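PDB 5HWK: glutathione-specific gamma-glutamylcyclotransferase from Saccharomyces cerevisiae S288c, which cleaves glutathione, and no other gamma-glutamyl peptide, into 5-oxo-L-proline and cysteinylglycine, allowing yeast to use glutathione once the dipeptide is hydrolysed further. Local coordinates for residues 51-55 with 182-186; 77-81 with 219-223. All blocks are in the same frame, centred on the assembly; numbering follows the deposited sequence.

Contact 1 of 2, residues 51-55 with 182-186; sequences ANPGR and VIAVS
Val-182, with chi1 at t, lays CG1 over the start of the strand that begins at Gly-54: this methyl lies 3.4 Å from Pro-53 O, 4.0 Å from Gly-54 CA and 3.8 Å from Arg-55 CG, while CG2 rests over one face of the Arg-55 guanidinium. Residues 51-53 form an irregular lead-in, Pro-53 (phi/psi -71/155) turning the chain into the extended Arg-55 (-132/127). Residues 182-186 are the last part of a helix and its exit, where Ser-186 (-88/154) leaves helical geometry. The backbones come closest at Gly-54 and Ser-186, whose CA atoms are 5.4 Å apart. Ser-186, in an m rotamer, places OG 3.3 Å from Pro-53 O and 3.0 Å from Val-182 O, two carbonyls within reach of one proton. The aliphatic part of Arg-55 (chi1 and chi2 m, chi3 t) passes obliquely across the helix, its CB 3.9 Å from Ile-183 CG1, and the side chain curls back so that NH1 donates to Gly-54 O at 3.2 Å; NE forms a salt bridge with Glu-174. The 237 Å² buried is mainly aliphatic packing around a polar Ser-186/Pro-53 contact, and it sets the C-terminal part of helix 176-185 on the start of strand 54-61 in the ChaC-like domain. Gly-54 lies about 9 Å from the side chain of Glu-115, the probable proton acceptor. Gly-54 pairs with Ser-43 of strand 42-43, Asn-193 at the start of helix 193-205 bonds to the backbone of both Arg-55 and Ser-186, and Ile-183 reaches on to helix 219-232.

Contact 2 of 2, residues 77-81 with 219-223; sequences LYSES and HYLTA
This is a surface contact, burying 281 Å², between the end of helix 69-78 with its exit loop and the first turn of helix 219-232. The nearest CA atoms are those of Tyr-78 and His-219, 5.5 Å apart. Tyr-78 (phi/psi -115/4, chi1 m) lays its ring over the helix: Tyr-220 CA sits 4.2 Å from the ring centroid, 26° off the normal, a CH-pi contact, and Tyr-78 CE1 is 3.8 Å from Ala-223 CB. Tyr-220 (chi1 t) turns its ring edge to the Tyr-78 face in a T-shaped pair, centroids 5.7 Å apart and planes at 77°; its hydroxyl bonds to Phe-39 N. A water bridges Tyr-78 O (2.8 Å) and His-219 N (3.0 Å). In the loop, Ser-79 OG accepts from Ser-81 N at 2.9 Å, an ST turn, and Glu-80 (chi1 m, chi2 t) extends OE2 to within 2.7 Å of His-219 NE2. That short distance and the N-H...OE2 angle of 159° fit NE2 as the donor to the carboxylate.

Both contacts rest on a helix end, but contact 1 is partly buried whereas contact 2 lies at the surface. Contact 1 joins a strand of the three-stranded sheet to the end of helix 176-185; contact 2 sets one helix end beside the beginning of another. The same framework links them: Ile-183 of contact 1 packs on helix 219-232, while Tyr-78 and Tyr-220 of contact 2 both touch Val-176 on helix 176-185. Their centres are 22 Å apart, and their nearest atoms, about 6 Å apart, do not touch. Aliphatic packing with an arginine dominates contact 1, whereas contact 2 combines aromatic geometry with a histidine-carboxylate bond and a bridging water.

Contact 1 of 2, residues 51-55 with 182-186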
ATOM      1  N   ALA A  51     -18.629   6.879  14.500  1.00 22.20           N
ATOM      2  CA  ALA A  51     -18.891   8.313  14.543  1.00 23.51           C
ATOM      3  C   ALA A  51     -17.642   9.133  14.291  1.00 23.21           C
ATOM      4  O   ALA A  51     -17.756  10.301  13.918  1.00 26.06           O
ATOM      5  CB  ALA A  51     -19.634   8.734  15.825  1.00 25.41           C
ATOM      6  N   ASN A  52     -16.445   8.589  14.547  1.00 21.04           N
ATOM      7  CA  ASN A  52     -15.213   9.359  14.448  1.00 20.53           C
ATOM      8  C   ASN A  52     -14.181   8.466  13.759  1.00 21.21           C
ATOM      9  O   ASN A  52     -13.287   7.896  14.395  1.00 22.09           O
ATOM     10  CB  ASN A  52     -14.711   9.781  15.840  1.00 24.06           C
ATOM     11  CG  ASN A  52     -15.660  10.750  16.503  1.00 27.79           C
ATOM     12  OD1 ASN A  52     -16.438  10.376  17.374  1.00 30.82           O
ATOM     13  ND2 ASN A  52     -15.673  11.978  16.007  1.00 30.51           N
ATOM     14  N   PRO A  53     -14.265   8.355  12.440  1.00 21.99           N
ATOM     15  CA  PRO A  53     -13.384   7.420  11.733  1.00 23.29           C
ATOM     16  C   PRO A  53     -11.938   7.880  11.716  1.00 22.07           C
ATOM     17  O   PRO A  53     -11.608   9.069  11.775  1.00 25.32           O
ATOM     18  CB  PRO A  53     -13.953   7.418  10.313  1.00 24.40           C
ATOM     19  CG  PRO A  53     -15.454   7.856  10.483  1.00 24.76           C
ATOM     20  CD  PRO A  53     -15.359   8.894  11.596  1.00 22.64           C
ATOM     21  N   GLY A  54     -11.059   6.910  11.588  1.00 19.60           N
ATOM     22  CA  GLY A  54      -9.656   7.188  11.367  1.00 20.11           C
ATOM     23  C   GLY A  54      -9.289   7.137   9.880  1.00 19.62           C
ATOM     24  O   GLY A  54     -10.151   7.103   8.998  1.00 20.34           O
ATOM     25  N   ARG A  55      -7.991   7.069   9.611  1.00 18.61           N
ATOM     26  CA  ARG A  55      -7.447   7.045   8.262  1.00 18.36           C
ATOM     27  C   ARG A  55      -6.424   5.938   8.150  1.00 17.02           C
ATOM     28  O   ARG A  55      -5.443   5.903   8.905  1.00 19.23           O
ATOM     29  CB  ARG A  55      -6.779   8.349   7.846  1.00 18.60           C
ATOM     30  CG  ARG A  55      -7.660   9.528   7.876  1.00 19.55           C
ATOM     31  CD  ARG A  55      -8.550   9.487   6.640  1.00 21.36           C
ATOM     32  NE  ARG A  55      -9.375  10.695   6.483  1.00 21.94           N
ATOM     33  CZ  ARG A  55     -10.582  10.797   6.999  1.00 21.52           C
ATOM     34  NH1 ARG A  55     -11.115   9.837   7.725  1.00 22.76           N
ATOM     35  NH2 ARG A  55     -11.277  11.900   6.778  1.00 24.26           N
ATOM     36  N   VAL A 182      -7.060  14.335  11.291  1.00 22.70           N
ATOM     37  CA  VAL A 182      -7.772  13.132  11.730  1.00 22.16           C
ATOM     38  C   VAL A 182      -6.830  12.140  12.421  1.00 20.11           C
ATOM     39  O   VAL A 182      -7.115  11.644  13.528  1.00 23.26           O
ATOM     40  CB  VAL A 182      -8.489  12.483  10.534  1.00 23.36           C
ATOM     41  CG1 VAL A 182      -9.116  11.182  10.996  1.00 21.28           C
ATOM     42  CG2 VAL A 182      -9.522  13.478   9.935  1.00 24.42           C
ATOM     43  N   ILE A 183      -5.689  11.845  11.801  1.00 21.52           N
ATOM     44  CA  ILE A 183      -4.808  10.836  12.376  1.00 21.61           C
ATOM     45  C   ILE A 183      -4.373  11.225  13.785  1.00 21.64           C
ATOM     46  O   ILE A 183      -4.249  10.364  14.665  1.00 24.19           O
ATOM     47  CB  ILE A 183      -3.604  10.568  11.458  1.00 21.27           C
ATOM     48  CG1 ILE A 183      -4.104   9.901  10.165  1.00 20.27           C
ATOM     49  CG2 ILE A 183      -2.578   9.635  12.161  1.00 22.80           C
ATOM     50  CD1 ILE A 183      -2.967   9.750   9.200  1.00 21.54           C
ATOM     51  N   ALA A 184      -4.197  12.514  14.037  1.00 22.58           N
ATOM     52  CA  ALA A 184      -3.636  12.957  15.304  1.00 23.41           C
ATOM     53  C   ALA A 184      -4.606  12.758  16.455  1.00 24.67           C
ATOM     54  O   ALA A 184      -4.169  12.727  17.605  1.00 25.36           O
ATOM     55  CB  ALA A 184      -3.307  14.437  15.190  1.00 24.67           C
ATOM     56  N   VAL A 185      -5.910  12.664  16.193  1.00 25.62           N
ATOM     57  CA  VAL A 185      -6.908  12.541  17.265  1.00 24.64           C
ATOM     58  C   VAL A 185      -7.618  11.196  17.323  1.00 23.48           C
ATOM     59  O   VAL A 185      -8.283  10.902  18.325  1.00 29.04           O
ATOM     60  CB  VAL A 185      -7.941  13.688  17.227  1.00 26.63           C
ATOM     61  CG1 VAL A 185      -7.231  15.042  17.392  1.00 31.19           C
ATOM     62  CG2 VAL A 185      -8.825  13.579  15.980  1.00 27.08           C
ATOM     63  N   SER A 186      -7.530  10.378  16.293  0.50 21.64           N
ATOM     64  CA  SER A 186      -8.394   9.215  16.229  0.50 18.95           C
ATOM     65  C   SER A 186      -7.771   8.006  16.928  0.50 17.13           C
ATOM     66  O   SER A 186      -6.545   7.898  17.097  0.50 16.59           O
ATOM     67  CB  SER A 186      -8.723   8.866  14.763  0.50 19.11           C
ATOM     68  OG  SER A 186      -9.463   9.906  14.102  0.50 21.21           O
TER

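Contact 2 of 2, residues 77-81 with 219-223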
ATOM      1  N   LEU A  77       2.667  16.235  -6.519  1.00 28.98           N
ATOM      2  CA  LEU A  77       3.194  17.011  -5.404  1.00 28.47           C
ATOM      3  C   LEU A  77       4.253  16.240  -4.628  1.00 29.33           C
ATOM      4  O   LEU A  77       5.193  16.845  -4.105  1.00 31.24           O
ATOM      5  CB  LEU A  77       2.034  17.402  -4.480  1.00 29.26           C
ATOM      6  CG  LEU A  77       2.308  18.337  -3.306  1.00 32.61           C
ATOM      7  CD1 LEU A  77       3.038  19.590  -3.788  1.00 35.19           C
ATOM      8  CD2 LEU A  77       1.000  18.698  -2.589  1.00 34.33           C
ATOM      9  N   TYR A  78       4.133  14.907  -4.554  1.00 27.93           N
ATOM     10  CA  TYR A  78       5.032  14.101  -3.742  1.00 28.82           C
ATOM     11  C   TYR A  78       5.904  13.143  -4.529  1.00 29.96           C
ATOM     12  O   TYR A  78       6.654  12.377  -3.921  1.00 34.42           O
ATOM     13  CB  TYR A  78       4.257  13.339  -2.655  1.00 28.80           C
ATOM     14  CG  TYR A  78       3.500  14.277  -1.745  1.00 28.03           C
ATOM     15  CD1 TYR A  78       4.176  15.014  -0.788  1.00 28.75           C
ATOM     16  CD2 TYR A  78       2.109  14.424  -1.823  1.00 28.54           C
ATOM     17  CE1 TYR A  78       3.493  15.890   0.058  1.00 30.36           C
ATOM     18  CE2 TYR A  78       1.427  15.292  -0.977  1.00 29.68           C
ATOM     19  CZ  TYR A  78       2.125  16.026  -0.056  1.00 29.63           C
ATOM     20  OH  TYR A  78       1.443  16.877   0.770  1.00 32.00           O
ATOM     21  N   SER A  79       5.846  13.154  -5.852  1.00 30.10           N
ATOM     22  CA  SER A  79       6.590  12.201  -6.655  1.00 31.54           C
ATOM     23  C   SER A  79       7.904  12.817  -7.113  1.00 34.46           C
ATOM     24  O   SER A  79       7.938  13.970  -7.552  1.00 36.64           O
ATOM     25  CB  SER A  79       5.769  11.839  -7.881  1.00 34.32           C
ATOM     26  OG  SER A  79       6.562  11.070  -8.759  1.00 37.14           O
ATOM     27  N   GLU A  80       8.985  12.026  -7.046  1.00 37.44           N
ATOM     28  CA  GLU A  80      10.265  12.428  -7.648  1.00 41.43           C
ATOM     29  C   GLU A  80      10.245  12.410  -9.170  1.00 41.90           C
ATOM     30  O   GLU A  80      11.197  12.892  -9.792  1.00 45.09           O
ATOM     31  CB  GLU A  80      11.416  11.557  -7.136  1.00 47.07           C
ATOM     32  CG  GLU A  80      11.610  11.703  -5.632  1.00 51.10           C
ATOM     33  CD  GLU A  80      13.021  11.382  -5.166  1.00 57.22           C
ATOM     34  OE1 GLU A  80      13.842  10.939  -5.996  1.00 58.20           O
ATOM     35  OE2 GLU A  80      13.305  11.580  -3.959  1.00 60.09           O
ATOM     36  N   SER A  81       9.195  11.876  -9.779  1.00 40.32           N
ATOM     37  CA  SER A  81       9.049  11.833 -11.223  1.00 40.81           C
ATOM     38  C   SER A  81       7.995  12.811 -11.728  1.00 39.79           C
ATOM     39  O   SER A  81       7.570  12.702 -12.887  1.00 41.69           O
ATOM     40  CB  SER A  81       8.731  10.405 -11.659  1.00 40.87           C
ATOM     41  OG  SER A  81       9.815   9.552 -11.367  1.00 44.73           O
ATOM     42  N   HIS A 219       7.786  10.338   0.079  1.00 27.97           N
ATOM     43  CA  HIS A 219       7.665  11.748   0.454  1.00 27.92           C
ATOM     44  C   HIS A 219       6.292  12.085   1.009  1.00 26.23           C
ATOM     45  O   HIS A 219       6.165  12.955   1.891  1.00 27.46           O
ATOM     46  CB  HIS A 219       7.979  12.629  -0.753  1.00 31.50           C
ATOM     47  CG  HIS A 219       9.376  12.461  -1.256  1.00 37.16           C
ATOM     48  ND1 HIS A 219      10.473  12.813  -0.504  1.00 40.71           N
ATOM     49  CD2 HIS A 219       9.858  11.958  -2.418  1.00 40.83           C
ATOM     50  CE1 HIS A 219      11.573  12.551  -1.188  1.00 42.89           C
ATOM     51  NE2 HIS A 219      11.227  12.027  -2.350  1.00 41.95           N
ATOM     52  N   TYR A 220       5.249  11.431   0.507  1.00 25.70           N
ATOM     53  CA  TYR A 220       3.913  11.646   1.067  1.00 23.53           C
ATOM     54  C   TYR A 220       3.865  11.195   2.524  1.00 21.47           C
ATOM     55  O   TYR A 220       3.400  11.937   3.395  1.00 23.49           O
ATOM     56  CB  TYR A 220       2.883  10.883   0.248  1.00 22.62           C
ATOM     57  CG  TYR A 220       1.554  10.728   0.936  1.00 21.13           C
ATOM     58  CD1 TYR A 220       0.623  11.779   0.931  1.00 22.24           C
ATOM     59  CD2 TYR A 220       1.221   9.566   1.649  1.00 21.13           C
ATOM     60  CE1 TYR A 220      -0.592  11.666   1.601  1.00 22.63           C
ATOM     61  CE2 TYR A 220       0.020   9.458   2.276  1.00 21.92           C
ATOM     62  CZ  TYR A 220      -0.897  10.499   2.242  1.00 20.96           C
ATOM     63  OH  TYR A 220      -2.111  10.328   2.841  1.00 21.73           O
ATOM     64  N   LEU A 221       4.366   9.989   2.806  1.00 23.57           N
ATOM     65  CA  LEU A 221       4.295   9.483   4.166  1.00 24.11           C
ATOM     66  C   LEU A 221       5.155  10.333   5.098  1.00 25.34           C
ATOM     67  O   LEU A 221       4.774  10.594   6.242  1.00 26.70           O
ATOM     68  CB  LEU A 221       4.770   8.040   4.207  1.00 27.04           C
ATOM     69  CG  LEU A 221       4.069   7.130   5.188  1.00 34.34           C
ATOM     70  CD1 LEU A 221       2.535   7.184   4.915  1.00 33.34           C
ATOM     71  CD2 LEU A 221       4.645   5.740   5.023  1.00 37.76           C
ATOM     72  N   THR A 222       6.300  10.815   4.609  1.00 26.49           N
ATOM     73  CA  THR A 222       7.134  11.698   5.423  1.00 28.37           C
ATOM     74  C   THR A 222       6.415  13.004   5.762  1.00 27.13           C
ATOM     75  O   THR A 222       6.459  13.461   6.904  1.00 28.36           O
ATOM     76  CB  THR A 222       8.421  11.996   4.686  1.00 31.53           C
ATOM     77  OG1 THR A 222       9.157  10.784   4.589  1.00 34.47           O
ATOM     78  CG2 THR A 222       9.247  12.974   5.493  1.00 33.63           C
ATOM     79  N   ALA A 223       5.726  13.607   4.787  1.00 26.02           N
ATOM     80  CA  ALA A 223       4.995  14.843   5.039  1.00 26.18           C
ATOM     81  C   ALA A 223       3.809  14.577   5.960  1.00 24.33           C
ATOM     82  O   ALA A 223       3.528  15.363   6.873  1.00 25.73           O
ATOM     83  CB  ALA A 223       4.514  15.440   3.723  1.00 28.75           C
TER
HETATM   84  O   HOH W   1       7.233   9.881  -2.832  1.00 55.33           O